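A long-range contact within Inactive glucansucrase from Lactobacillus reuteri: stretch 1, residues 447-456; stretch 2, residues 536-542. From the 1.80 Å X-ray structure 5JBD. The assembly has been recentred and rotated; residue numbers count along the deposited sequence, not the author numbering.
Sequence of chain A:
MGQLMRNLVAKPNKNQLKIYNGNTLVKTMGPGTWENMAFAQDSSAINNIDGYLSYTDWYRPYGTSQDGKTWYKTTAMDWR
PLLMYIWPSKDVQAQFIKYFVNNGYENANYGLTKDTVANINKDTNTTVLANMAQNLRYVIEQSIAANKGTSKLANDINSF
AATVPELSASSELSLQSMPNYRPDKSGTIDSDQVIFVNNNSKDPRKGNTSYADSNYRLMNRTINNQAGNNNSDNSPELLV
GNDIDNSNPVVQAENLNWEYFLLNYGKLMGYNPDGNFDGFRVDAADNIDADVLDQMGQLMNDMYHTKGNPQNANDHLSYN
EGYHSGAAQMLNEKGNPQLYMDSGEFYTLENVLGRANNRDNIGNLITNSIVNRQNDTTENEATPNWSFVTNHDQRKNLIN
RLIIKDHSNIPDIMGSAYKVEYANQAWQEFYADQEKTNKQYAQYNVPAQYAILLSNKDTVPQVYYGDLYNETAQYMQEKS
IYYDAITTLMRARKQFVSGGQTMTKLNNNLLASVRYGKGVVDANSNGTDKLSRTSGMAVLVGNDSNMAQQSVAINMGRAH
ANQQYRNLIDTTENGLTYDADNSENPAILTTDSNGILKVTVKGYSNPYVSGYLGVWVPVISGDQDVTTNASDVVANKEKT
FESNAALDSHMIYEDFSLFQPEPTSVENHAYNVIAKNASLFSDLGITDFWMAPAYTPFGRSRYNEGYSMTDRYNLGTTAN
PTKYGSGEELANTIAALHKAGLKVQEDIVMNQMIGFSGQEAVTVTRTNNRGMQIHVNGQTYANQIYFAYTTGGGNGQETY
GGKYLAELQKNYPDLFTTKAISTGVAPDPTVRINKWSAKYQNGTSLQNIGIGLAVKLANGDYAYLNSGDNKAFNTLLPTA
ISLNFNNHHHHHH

Stretch 1 447-456: PAQYAILLSN
Stretch 2 (536-542) GMAVLVG

A helix can pack against a β-strand through side-chain contacts alone, with no hydrogen bond between them, and this pair from an inactive glucansucrase is a compact example. The helix runs through stretch 1 from residue 447, continuing one that begins earlier in the chain, with phi/psi near -60/-40 over most of its length; residues 537-542 form a strand with phi between -163° and -109° and psi between 121° and 149°. The two axes approach to 9.0 Å, and their N-to-C directions differ by 144°, so the segments run roughly antiparallel but oblique. The register follows: the CA atoms of Ala-448 and Val-541 lie 6.5 Å apart, and those of Ala-451 and Val-539 6.8 Å apart.

Apolar packing dominates. Strand alternation points the CA-to-CB bonds of Met-537, Val-539 and Val-541 toward the helix, and those of Ala-538 and Leu-540 away from it. Stretch 1 answers with Ala-448, Ala-451 and Ser-455, whose spacing of three and four residues matches the helical repeat and keeps their CB atoms directed at the strand. Small side chains here accompany a close backbone approach: Ala-448 CB lies 4.0 Å from Val-541 CG1, and Ala-451 CB lies 3.8 Å from Val-539 CG1. Both valines adopt the t rotamer, with chi1 of 173° at Val-539 and 175° at Val-541.

Ile-452 makes contact by reach. Its CA-to-CB bond points sideways, but chi1 of -66° and chi2 of -69° (both m) bring its end nearer the strand. Ile-452 CD1 thus stands 4.0 Å from Val-541 CG2 and 4.4 Å from Val-539 CG1, touching both valines.

Ser-455 contributes a polar side chain without a polar link between the segments. With chi1 at 59° (p), Ser-455 OG donates a 2.7 Å hydrogen bond to Ala-451 O, satisfying the hydroxyl within its own stretch. The same Ser-455 OG packs 3.6 Å from Val-539 CG2, while Ser-455 CB lies 4.1 Å from Met-537 SD. Met-537 is extended through chi1 178° and chi2 -175° (both t) before turning at chi3 -82° (m).

No hydrogen bond crosses the contact. Backbone bonding instead maintains the helix, as in Ala-451 N to Pro-447 O at 2.9 Å and Ile-452 N to Ala-448 O at 3.0 Å; the bond from Ser-455 N to Ala-451 O, at 3.3 Å, is weak. The two stretches together bury 250 Å², and Val-539 and Val-541 have the largest areas covered.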

# COMPACT_ATOMS: atom_id res chain seq x y z
N PRO A 447 25.47 2.34 5.93
CA PRO A 447 25.94 1.73 7.18
C PRO A 447 25.80 2.63 8.41
O PRO A 447 25.33 2.17 9.45
CB PRO A 447 27.40 1.42 6.89
CG PRO A 447 27.44 1.18 5.42
CD PRO A 447 26.48 2.21 4.86
N ALA A 448 26.14 3.91 8.28
CA ALA A 448 25.98 4.85 9.41
C ALA A 448 24.51 5.10 9.77
O ALA A 448 24.18 5.25 10.95
CB ALA A 448 26.72 6.17 9.11
N GLN A 449 23.63 5.17 8.77
CA GLN A 449 22.21 5.31 9.04
C GLN A 449 21.75 4.15 9.93
O GLN A 449 21.07 4.38 10.94
CB GLN A 449 21.38 5.40 7.77
CG GLN A 449 21.56 6.72 7.04
CD GLN A 449 20.66 6.87 5.82
OE1 GLN A 449 19.43 6.81 5.93
NE2 GLN A 449 21.27 7.10 4.65
N TYR A 450 22.15 2.93 9.57
CA TYR A 450 21.83 1.75 10.39
C TYR A 450 22.51 1.74 11.76
O TYR A 450 21.93 1.25 12.74
CB TYR A 450 22.13 0.44 9.63
CG TYR A 450 20.95 -0.04 8.81
CD1 TYR A 450 19.89 -0.70 9.43
CD2 TYR A 450 20.89 0.18 7.43
CE1 TYR A 450 18.79 -1.13 8.69
CE2 TYR A 450 19.79 -0.25 6.69
CZ TYR A 450 18.75 -0.90 7.31
OH TYR A 450 17.65 -1.32 6.60
N ALA A 451 23.75 2.23 11.83
CA ALA A 451 24.46 2.28 13.12
C ALA A 451 23.72 3.17 14.12
O ALA A 451 23.65 2.83 15.31
CB ALA A 451 25.88 2.77 12.93
N ILE A 452 23.17 4.28 13.64
CA ILE A 452 22.34 5.16 14.46
C ILE A 452 21.02 4.46 14.81
O ILE A 452 20.66 4.37 16.00
CB ILE A 452 22.06 6.52 13.74
CG1 ILE A 452 23.35 7.34 13.59
CG2 ILE A 452 20.97 7.32 14.45
CD1 ILE A 452 23.94 7.89 14.90
N LEU A 453 20.31 3.95 13.79
CA LEU A 453 19.04 3.28 14.00
C LEU A 453 19.13 2.14 15.04
O LEU A 453 18.29 2.04 15.93
CB LEU A 453 18.49 2.70 12.69
CG LEU A 453 17.00 2.31 12.78
CD1 LEU A 453 16.12 3.50 12.45
CD2 LEU A 453 16.67 1.14 11.85
N LEU A 454 20.16 1.32 14.93
CA LEU A 454 20.27 0.13 15.76
C LEU A 454 20.84 0.36 17.16
O LEU A 454 20.79 -0.54 18.00
CB LEU A 454 21.08 -0.94 15.02
CG LEU A 454 20.37 -1.46 13.74
CD1 LEU A 454 21.33 -2.30 12.90
CD2 LEU A 454 19.12 -2.26 14.06
N SER A 455 21.42 1.54 17.41
CA SER A 455 21.91 1.91 18.74
C SER A 455 20.95 2.85 19.48
O SER A 455 21.12 3.07 20.68
CB SER A 455 23.31 2.54 18.64
OG SER A 455 23.32 3.70 17.83
N ASN A 456 19.95 3.40 18.78
CA ASN A 456 19.01 4.34 19.41
C ASN A 456 18.15 3.69 20.52
O ASN A 456 17.64 2.58 20.35
CB ASN A 456 18.07 4.97 18.36
CG ASN A 456 18.64 6.24 17.73
OD1 ASN A 456 19.67 6.79 18.15
ND2 ASN A 456 17.93 6.75 16.74
N GLY A 536 26.93 -1.94 26.60
CA GLY A 536 27.06 -0.57 26.11
C GLY A 536 27.80 -0.52 24.77
O GLY A 536 28.33 -1.51 24.29
N MET A 537 27.82 0.67 24.17
CA MET A 537 28.34 0.85 22.80
C MET A 537 28.61 2.34 22.56
O MET A 537 27.93 3.20 23.12
CB MET A 537 27.33 0.30 21.76
CG MET A 537 27.72 0.47 20.28
SD MET A 537 26.45 -0.07 19.10
CE MET A 537 26.74 -1.83 19.08
N ALA A 538 29.62 2.62 21.74
CA ALA A 538 29.85 3.96 21.19
C ALA A 538 29.76 3.89 19.67
O ALA A 538 30.42 3.07 19.04
CB ALA A 538 31.21 4.49 21.61
N VAL A 539 28.91 4.74 19.10
CA VAL A 539 28.77 4.90 17.66
C VAL A 539 29.23 6.32 17.27
O VAL A 539 28.67 7.31 17.76
CB VAL A 539 27.31 4.67 17.25
CG1 VAL A 539 27.09 5.00 15.77
CG2 VAL A 539 26.91 3.23 17.54
N LEU A 540 30.22 6.40 16.40
CA LEU A 540 30.78 7.68 15.92
C LEU A 540 30.37 7.87 14.48
O LEU A 540 30.71 7.05 13.63
CB LEU A 540 32.31 7.68 16.03
CG LEU A 540 32.91 8.17 17.34
CD1 LEU A 540 32.30 7.46 18.54
CD2 LEU A 540 34.42 8.01 17.33
N VAL A 541 29.66 8.96 14.20
CA VAL A 541 29.19 9.25 12.87
C VAL A 541 29.46 10.70 12.48
O VAL A 541 29.06 11.62 13.20
CB VAL A 541 27.68 8.97 12.77
CG1 VAL A 541 27.14 9.40 11.41
CG2 VAL A 541 27.41 7.50 13.02
N GLY A 542 30.13 10.88 11.34
CA GLY A 542 30.36 12.21 10.73
C GLY A 542 29.84 12.27 9.31
O GLY A 542 29.79 11.24 8.63